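PDB 1I36: conserved protein from Methanothermobacter thermautotrophicus, which is of unknown function but binds NADP and resembles 3-hydroxyacid dehydrogenases in structure, so it may be an NADP-dependent oxidoreductase. Local coordinates for the interface of chains A and B. Sequence-based numbering; all coordinates share one arbitrary frame. Chains: chain A/B, Conserved hypothetical protein MTH1747.

The interface of chains A and B. Residues chain A 164-165, 168-169, 172, 242; chain B 165, 168-169, 172, 176.
The phenol ring of A:Tyr165 packs against B:Leu172 and B:Val169, and that of B:Tyr165 against A:Val169. One face of the A:Tyr165 ring is shared by A:Val169 CG2, 3.7 Å above the plane and displaced toward the rim, and the isobutyl tip of B:Leu172. The leucine lies over this same face off the CD2 corner, with A:Tyr165 CD2 to B:Leu172 CG at 3.8 Å. At the tip the phenolic OH of A:Tyr165 lies 3.3 Å from B:Val169 CG1. On the B:Tyr165 ring, B:Val169 CG2 covers one face, and the twin tip, B:Tyr165 OH, touches A:Val169 CG1, so both hydroxyls end against methyl groups here.

All but A:Ile242 belong to helix 154-182, and the two copies of this helix form a two-fold, largely apolar helix-helix interface, plausibly the core of a dimer. The leucines depart from the symmetry. B:Leu172 holds CG anti to the backbone N (chi1 178°), and its CD2 presses on the opposing backbone, 3.2 Å from A:Tyr165 O and also against A:Gly168 CA; CD1 points toward A:Ile242 CD1. A:Leu172 instead has CG anti to the carbonyl carbon (chi1 -70°) and sets CD1 3.5 Å from B:Gly168 C. The bare CA of Gly168 plausibly lets both leucines come close to the main chain, and B:Leu172 has the larger buried surface, 70 against 48 Å².

Polar linkage is indirect. B:Thr176 OG1 donates to B:Leu172 O at 2.8 Å, from 39° out of the carbonyl plane. Water 1 then bridges the chains, lying 2.7 Å from B:Thr176 OG1. On the other side, A:Ser164 OG is 2.6 Å from water 1.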
# COMPACT_ATOMS: atom_id res chain seq x y z
N SER A 164 5.99 -9.24 -1.76
CA SER A 164 4.63 -9.50 -1.32
C SER A 164 3.87 -8.18 -1.09
O SER A 164 2.72 -8.02 -1.52
CB SER A 164 4.66 -10.29 -0.02
OG SER A 164 3.34 -10.60 0.37
N TYR A 165 4.54 -7.24 -0.45
CA TYR A 165 3.92 -5.94 -0.16
C TYR A 165 3.67 -5.12 -1.43
O TYR A 165 2.53 -4.72 -1.71
CB TYR A 165 4.79 -5.13 0.82
CG TYR A 165 4.20 -3.78 1.16
CD1 TYR A 165 4.59 -2.64 0.47
CD2 TYR A 165 3.25 -3.64 2.17
CE1 TYR A 165 4.05 -1.39 0.77
CE2 TYR A 165 2.70 -2.39 2.49
CZ TYR A 165 3.10 -1.27 1.78
OH TYR A 165 2.56 -0.03 2.05
N GLY A 168 0.93 -6.58 -3.53
CA GLY A 168 -0.36 -6.42 -2.88
C GLY A 168 -0.92 -5.01 -3.10
O GLY A 168 -2.10 -4.87 -3.36
N VAL A 169 -0.08 -3.99 -2.96
CA VAL A 169 -0.45 -2.58 -3.17
C VAL A 169 -0.92 -2.36 -4.62
O VAL A 169 -1.87 -1.61 -4.87
CB VAL A 169 0.74 -1.64 -2.85
CG1 VAL A 169 0.46 -0.21 -3.31
CG2 VAL A 169 1.02 -1.68 -1.34
N LEU A 172 -4.39 -3.72 -4.84
CA LEU A 172 -5.32 -2.86 -4.09
C LEU A 172 -5.59 -1.59 -4.89
O LEU A 172 -6.74 -1.13 -5.01
CB LEU A 172 -4.73 -2.49 -2.72
CG LEU A 172 -4.61 -3.60 -1.68
CD1 LEU A 172 -3.68 -3.16 -0.53
CD2 LEU A 172 -6.00 -4.00 -1.11
N ILE A 242 -5.25 -11.21 -3.57
CA ILE A 242 -4.30 -10.58 -4.50
C ILE A 242 -4.15 -11.45 -5.75
O ILE A 242 -4.12 -10.94 -6.87
CB ILE A 242 -2.92 -10.32 -3.83
CG1 ILE A 242 -3.05 -9.25 -2.73
CG2 ILE A 242 -1.90 -9.84 -4.85
CD1 ILE A 242 -1.83 -9.21 -1.80
N TYR B 165 -8.65 2.04 0.07
CA TYR B 165 -7.27 1.78 -0.32
C TYR B 165 -6.35 1.84 0.88
O TYR B 165 -5.58 0.90 1.12
CB TYR B 165 -6.83 2.78 -1.39
CG TYR B 165 -5.36 2.68 -1.72
CD1 TYR B 165 -4.91 1.76 -2.67
CD2 TYR B 165 -4.43 3.50 -1.08
CE1 TYR B 165 -3.55 1.65 -2.97
CE2 TYR B 165 -3.06 3.38 -1.38
CZ TYR B 165 -2.64 2.45 -2.32
OH TYR B 165 -1.30 2.31 -2.59
N GLY B 168 -6.81 -1.13 3.18
CA GLY B 168 -6.25 -2.33 2.57
C GLY B 168 -4.73 -2.33 2.72
O GLY B 168 -4.16 -3.35 3.08
N VAL B 169 -4.09 -1.19 2.49
CA VAL B 169 -2.63 -1.10 2.60
C VAL B 169 -2.21 -1.38 4.05
O VAL B 169 -1.21 -2.05 4.30
CB VAL B 169 -2.13 0.29 2.12
CG1 VAL B 169 -0.66 0.53 2.51
CG2 VAL B 169 -2.30 0.40 0.63
N LEU B 172 -2.34 -5.10 4.63
CA LEU B 172 -1.23 -5.72 3.91
C LEU B 172 0.09 -5.52 4.69
O LEU B 172 0.90 -6.47 4.84
CB LEU B 172 -1.13 -5.10 2.52
CG LEU B 172 0.00 -5.59 1.62
CD1 LEU B 172 -0.20 -7.08 1.29
CD2 LEU B 172 0.03 -4.76 0.36
N THR B 176 2.43 -8.47 6.28
CA THR B 176 3.83 -8.46 5.87
C THR B 176 4.77 -8.36 7.08
O THR B 176 5.71 -9.15 7.19
CB THR B 176 4.12 -7.29 4.92
OG1 THR B 176 3.30 -7.44 3.76
CG2 THR B 176 5.58 -7.30 4.46
O HOH W 1 3.09 -9.99 2.90